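Long-range contacts in conjugal transfer protein TRWB (Escherichia coli, PDB 1E9R), which probably couples ATP hydrolysis to DNA transport in bacterial conjugation, as a hexameric coupling protein resembling ring helicases and F1-ATPase: residues 94-99 against 423-428; 69-74 against 90-95. One frame throughout, in Å; residues are numbered along the deposited sequence.

Contact 1: 94-99 against 423-428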
loop_
_atom_site.group_PDB
_atom_site.type_symbol
_atom_site.label_atom_id
_atom_site.label_comp_id
_atom_site.label_asym_id
_atom_site.label_seq_id
_atom_site.Cartn_x
_atom_site.Cartn_y
_atom_site.Cartn_z
ATOM N N LEU B 94 42.297 11.600 -4.397
ATOM C CA LEU B 94 43.000 12.789 -4.860
ATOM C C LEU B 94 44.402 12.783 -4.262
ATOM O O LEU B 94 45.389 13.093 -4.941
ATOM C CB LEU B 94 42.260 14.055 -4.403
ATOM C CG LEU B 94 43.037 15.379 -4.463
ATOM C CD1 LEU B 94 43.343 15.743 -5.912
ATOM C CD2 LEU B 94 42.236 16.477 -3.796
ATOM N N SER B 95 44.475 12.419 -2.984
ATOM C CA SER B 95 45.734 12.384 -2.276
ATOM C C SER B 95 46.675 11.300 -2.787
ATOM O O SER B 95 47.888 11.417 -2.648
ATOM C CB SER B 95 45.482 12.194 -0.782
ATOM O OG SER B 95 45.037 10.883 -0.508
ATOM N N LYS B 96 46.133 10.250 -3.390
ATOM C CA LYS B 96 46.982 9.179 -3.883
ATOM C C LYS B 96 47.168 9.165 -5.381
ATOM O O LYS B 96 48.207 8.724 -5.864
ATOM C CB LYS B 96 46.445 7.823 -3.425
ATOM C CG LYS B 96 46.584 7.591 -1.939
ATOM C CD LYS B 96 45.784 6.380 -1.508
ATOM C CE LYS B 96 45.785 6.217 0.011
ATOM N NZ LYS B 96 44.874 5.107 0.436
ATOM N N PHE B 97 46.184 9.649 -6.126
ATOM C CA PHE B 97 46.293 9.631 -7.582
ATOM C C PHE B 97 46.271 10.993 -8.259
ATOM O O PHE B 97 46.393 11.083 -9.485
ATOM C CB PHE B 97 45.180 8.765 -8.171
ATOM C CG PHE B 97 45.096 7.394 -7.566
ATOM C CD1 PHE B 97 46.194 6.542 -7.581
ATOM C CD2 PHE B 97 43.915 6.954 -6.984
ATOM C CE1 PHE B 97 46.116 5.274 -7.024
ATOM C CE2 PHE B 97 43.826 5.687 -6.425
ATOM C CZ PHE B 97 44.931 4.845 -6.446
ATOM N N GLY B 98 46.122 12.046 -7.460
ATOM C CA GLY B 98 46.074 13.394 -8.000
ATOM C C GLY B 98 47.378 13.917 -8.584
ATOM O O GLY B 98 48.384 14.035 -7.882
ATOM N N ARG B 99 47.354 14.230 -9.877
ATOM C CA ARG B 99 48.523 14.765 -10.564
ATOM C C ARG B 99 48.359 16.270 -10.704
ATOM O O ARG B 99 47.318 16.826 -10.360
ATOM C CB ARG B 99 48.688 14.125 -11.942
ATOM C CG ARG B 99 48.897 12.620 -11.896
ATOM C CD ARG B 99 48.521 12.002 -13.237
ATOM N NE ARG B 99 47.359 12.676 -13.825
ATOM C CZ ARG B 99 46.671 12.237 -14.878
ATOM N NH1 ARG B 99 47.011 11.103 -15.480
ATOM N NH2 ARG B 99 45.640 12.938 -15.337
ATOM N N LYS B 423 46.013 -2.903 -1.429
ATOM C CA LYS B 423 47.256 -2.360 -1.952
ATOM C C LYS B 423 47.525 -1.023 -1.270
ATOM O O LYS B 423 46.598 -0.295 -0.908
ATOM C CB LYS B 423 47.177 -2.167 -3.468
ATOM C CG LYS B 423 48.518 -1.790 -4.086
ATOM C CD LYS B 423 48.447 -1.644 -5.596
ATOM C CE LYS B 423 49.841 -1.491 -6.213
ATOM N NZ LYS B 423 50.595 -0.309 -5.703
ATOM N N GLN B 424 48.800 -0.708 -1.083
ATOM C CA GLN B 424 49.177 0.534 -0.437
ATOM C C GLN B 424 49.605 1.587 -1.443
ATOM O O GLN B 424 50.360 1.306 -2.373
ATOM C CB GLN B 424 50.308 0.279 0.564
ATOM C CG GLN B 424 49.889 -0.589 1.740
ATOM C CD GLN B 424 48.753 0.029 2.549
ATOM O OE1 GLN B 424 48.128 -0.643 3.374
ATOM N NE2 GLN B 424 48.486 1.318 2.319
ATOM N N PHE B 425 49.105 2.802 -1.256
ATOM C CA PHE B 425 49.451 3.907 -2.133
ATOM C C PHE B 425 49.983 5.047 -1.278
ATOM O O PHE B 425 49.411 5.376 -0.232
ATOM C CB PHE B 425 48.229 4.384 -2.928
ATOM C CG PHE B 425 47.602 3.315 -3.783
ATOM C CD1 PHE B 425 46.664 2.439 -3.246
ATOM C CD2 PHE B 425 47.958 3.179 -5.123
ATOM C CE1 PHE B 425 46.091 1.443 -4.035
ATOM C CE2 PHE B 425 47.391 2.187 -5.915
ATOM C CZ PHE B 425 46.454 1.319 -5.372
ATOM N N ALA B 426 51.085 5.640 -1.725
ATOM C CA ALA B 426 51.706 6.746 -1.010
ATOM C C ALA B 426 51.041 8.058 -1.400
ATOM O O ALA B 426 50.641 8.248 -2.551
ATOM C CB ALA B 426 53.193 6.799 -1.322
ATOM N N ASN B 427 50.929 8.957 -0.430
ATOM C CA ASN B 427 50.305 10.251 -0.655
ATOM C C ASN B 427 51.135 11.128 -1.568
ATOM O O ASN B 427 52.190 11.615 -1.175
ATOM C CB ASN B 427 50.092 10.964 0.677
ATOM C CG ASN B 427 49.158 10.206 1.590
ATOM O OD1 ASN B 427 49.008 10.547 2.762
ATOM N ND2 ASN B 427 48.512 9.166 1.052
ATOM N N ARG B 428 50.654 11.334 -2.788
ATOM C CA ARG B 428 51.368 12.163 -3.743
ATOM C C ARG B 428 50.780 13.573 -3.759
ATOM O O ARG B 428 50.991 14.341 -4.700
ATOM C CB ARG B 428 51.303 11.527 -5.137
ATOM C CG ARG B 428 50.048 11.824 -5.931
ATOM C CD ARG B 428 49.817 10.770 -7.005
ATOM N NE ARG B 428 50.985 10.498 -7.842
ATOM C CZ ARG B 428 51.487 11.335 -8.750
ATOM N NH1 ARG B 428 50.935 12.526 -8.955
ATOM N NH2 ARG B 428 52.541 10.969 -9.469
#
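Phe97 turns the edge of its ring onto one face of the Phe425 ring, a T-shaped pair with centroids 4.9 Å apart and planes at 78°. The touching rim is CE1 and CZ: Phe97 CE1 lies 3.4 Å from Phe425 CD2, and Phe97 CZ stands over the Phe425 face, offset toward its rim. Although the CB of Phe97 points away from 423-428, its CG lies anti to the carbonyl carbon (chi1 -52°), and the ring reaches back to Phe425. Lys96, extended beyond CG, crosses Phe425 at about a right angle, its CD 3.5 Å from Phe425 CB, while its CG passes 3.9 Å from Asn427 ND2. Lys96 CB also rests over the centre of a Phe97 ring face.

Polar bonds hold the other end. Arg428 N donates to Ser95 O at 2.8 Å, nearly along the C=O axis (168°) though bent at the hydrogen, and Asn427 CA adds a CA-H...O contact to the same oxygen. Bent at chi3, the Arg428 side chain brings NH1 within 3.2 Å of Gly98 O; the oxygen lies in the guanidinium plane, but NH1 sits above the carbonyl plane. An alanine in place of Phe425 would remove the face that receives Phe97 and the ring packed on Tyr75, and would probably loosen the 423-428 loop over the helix end.

The contact lays the loop following strand 415-419 across the C-terminal end of helix 92-97, where Gly98 leaves helical geometry. Beyond it, Phe425 makes a second edge-to-face pair with Tyr75 of helix 66-79, and Phe97 packs on Arg71 and Leu78 of that helix, while Leu94 touches Phe244 and Thr246 of strand 243-247.

Contact 2: 69-74 against 90-95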
loop_
_atom_site.group_PDB
_atom_site.type_symbol
_atom_site.label_atom_id
_atom_site.label_comp_id
_atom_site.label_asym_id
_atom_site.label_seq_id
_atom_site.Cartn_x
_atom_site.Cartn_y
_atom_site.Cartn_z
ATOM N N LEU B 69 38.097 -1.771 -3.572
ATOM C CA LEU B 69 37.826 -2.243 -4.931
ATOM C C LEU B 69 37.778 -1.105 -5.929
ATOM O O LEU B 69 38.360 -1.207 -7.009
ATOM C CB LEU B 69 36.511 -3.029 -4.981
ATOM C CG LEU B 69 36.240 -3.830 -6.259
ATOM C CD1 LEU B 69 35.187 -4.875 -5.973
ATOM C CD2 LEU B 69 35.798 -2.921 -7.388
ATOM N N LEU B 70 37.076 -0.027 -5.584
ATOM C CA LEU B 70 36.998 1.126 -6.478
ATOM C C LEU B 70 38.371 1.758 -6.678
ATOM O O LEU B 70 38.694 2.209 -7.778
ATOM C CB LEU B 70 36.042 2.188 -5.936
ATOM C CG LEU B 70 34.607 2.106 -6.444
ATOM C CD1 LEU B 70 33.942 0.857 -5.877
ATOM C CD2 LEU B 70 33.854 3.368 -6.039
ATOM N N ARG B 71 39.171 1.792 -5.610
ATOM C CA ARG B 71 40.518 2.366 -5.667
ATOM C C ARG B 71 41.362 1.573 -6.673
ATOM O O ARG B 71 42.039 2.146 -7.533
ATOM C CB ARG B 71 41.171 2.327 -4.280
ATOM C CG ARG B 71 42.253 3.385 -4.080
ATOM C CD ARG B 71 42.795 3.373 -2.656
ATOM N NE ARG B 71 41.741 3.613 -1.674
ATOM C CZ ARG B 71 41.510 2.830 -0.622
ATOM N NH1 ARG B 71 42.263 1.756 -0.425
ATOM N NH2 ARG B 71 40.526 3.111 0.229
ATOM N N GLU B 72 41.303 0.250 -6.566
ATOM C CA GLU B 72 42.034 -0.625 -7.469
ATOM C C GLU B 72 41.622 -0.420 -8.925
ATOM O O GLU B 72 42.462 -0.335 -9.820
ATOM C CB GLU B 72 41.795 -2.077 -7.079
ATOM C CG GLU B 72 42.156 -3.050 -8.181
ATOM C CD GLU B 72 42.006 -4.502 -7.771
ATOM O OE1 GLU B 72 41.890 -4.794 -6.549
ATOM O OE2 GLU B 72 42.015 -5.347 -8.692
ATOM N N LEU B 73 40.320 -0.357 -9.158
ATOM C CA LEU B 73 39.800 -0.163 -10.499
ATOM C C LEU B 73 40.270 1.165 -11.092
ATOM O O LEU B 73 40.690 1.227 -12.246
ATOM C CB LEU B 73 38.275 -0.199 -10.468
ATOM C CG LEU B 73 37.607 -1.217 -11.380
ATOM C CD1 LEU B 73 36.127 -1.168 -11.155
ATOM C CD2 LEU B 73 37.935 -0.926 -12.823
ATOM N N ALA B 74 40.188 2.231 -10.300
ATOM C CA ALA B 74 40.599 3.562 -10.748
ATOM C C ALA B 74 42.094 3.581 -11.073
ATOM O O ALA B 74 42.519 4.123 -12.102
ATOM C CB ALA B 74 40.282 4.593 -9.667
ATOM N N ASN B 90 36.524 12.932 1.261
ATOM C CA ASN B 90 37.741 13.241 2.000
ATOM C C ASN B 90 38.994 13.310 1.141
ATOM O O ASN B 90 40.107 13.206 1.661
ATOM C CB ASN B 90 37.959 12.211 3.103
ATOM C CG ASN B 90 36.834 12.185 4.088
ATOM O OD1 ASN B 90 36.472 13.215 4.654
ATOM N ND2 ASN B 90 36.264 11.007 4.310
ATOM N N GLY B 91 38.819 13.473 -0.166
ATOM C CA GLY B 91 39.963 13.557 -1.061
ATOM C C GLY B 91 40.969 12.416 -0.978
ATOM O O GLY B 91 42.153 12.606 -1.293
ATOM N N ASP B 92 40.514 11.233 -0.567
ATOM C CA ASP B 92 41.390 10.067 -0.456
ATOM C C ASP B 92 42.081 9.702 -1.777
ATOM O O ASP B 92 43.294 9.528 -1.826
ATOM C CB ASP B 92 40.610 8.856 0.049
ATOM C CG ASP B 92 41.382 7.555 -0.127
ATOM O OD1 ASP B 92 42.493 7.433 0.445
ATOM O OD2 ASP B 92 40.885 6.654 -0.842
ATOM N N MET B 93 41.309 9.579 -2.846
ATOM C CA MET B 93 41.881 9.236 -4.140
ATOM C C MET B 93 42.704 10.375 -4.709
ATOM O O MET B 93 43.677 10.150 -5.422
ATOM C CB MET B 93 40.773 8.854 -5.122
ATOM C CG MET B 93 40.138 7.516 -4.807
ATOM S SD MET B 93 40.032 6.525 -6.301
ATOM C CE MET B 93 38.236 6.065 -6.284
ATOM N N LEU B 94 42.297 11.600 -4.397
ATOM C CA LEU B 94 43.000 12.789 -4.860
ATOM C C LEU B 94 44.402 12.783 -4.262
ATOM O O LEU B 94 45.389 13.093 -4.941
ATOM C CB LEU B 94 42.260 14.055 -4.403
ATOM C CG LEU B 94 43.037 15.379 -4.463
ATOM C CD1 LEU B 94 43.343 15.743 -5.912
ATOM C CD2 LEU B 94 42.236 16.477 -3.796
ATOM N N SER B 95 44.475 12.419 -2.984
ATOM C CA SER B 95 45.734 12.384 -2.276
ATOM C C SER B 95 46.675 11.300 -2.787
ATOM O O SER B 95 47.888 11.417 -2.648
ATOM C CB SER B 95 45.482 12.194 -0.782
ATOM O OG SER B 95 45.037 10.883 -0.508
#
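Arg71 and Asp92 both hold CG anti to the backbone N (chi1 -155° for Arg71), and a bend at chi3 of Arg71 turns its NE toward the carboxylate. NE lies 3.3 Å from Asp92 OD2 in a hydrogen-bonded salt bridge that uses the syn lone pair of OD2. The bond is long and bent, with an N-H...O angle of 138°. One nitrogen carries the bridge: OD2 is tilted from the guanidinium plane, the two flat groups stand 87° apart, and Arg71 NH2 is 3.7 Å from Asp92 OD2. Alongside this bridge, Met93 bends at chi2 and chi3 and reaches helix 66-79 with its thioether end, Met93 SD 3.9 Å from Ala74 CB and Met93 CE 4.2 Å from Leu70 O. Helices 66-79 and 92-97, linked through strand 83-89, meet through side chains rather than backbone, the nearest CA atoms, those of Arg71 and Met93, being 7.2 Å apart.

The start of helix 66-79 probably forms the end of a Walker A P-loop (Gly60, Gly65, Lys66, Ser67), which the Arg71 side chain touches. The carboxylate would therefore probably offset part of the positive charge there; Asp92 OD1 also makes a long, weak ion pair with Lys96 NZ, and the single bent bond suggests a modest electrostatic tie.

Overall arrangement
Both contacts use helix 92-97, and their segments overlap at Leu94 and Ser95, about 8 Å apart between centres. Contact 2 is the buried one, joining that helix to helix 66-79 beside the mixed sheet of the nucleotide-binding fold; contact 1 is partly buried and adds a distant C-terminal loop at the helix end. Its polar bonds end on backbone carbonyls and its packing is mainly aromatic, with the aliphatic chain of Lys96 beside it, whereas contact 2 combines one side-chain ion pair with thioether packing. Arg71 connects them: its CG packs 3.6 Å from Phe97 CE2, and its NE lies 4.1 Å from Lys96 NZ, a proximity of like charges that Asp92 would probably moderate.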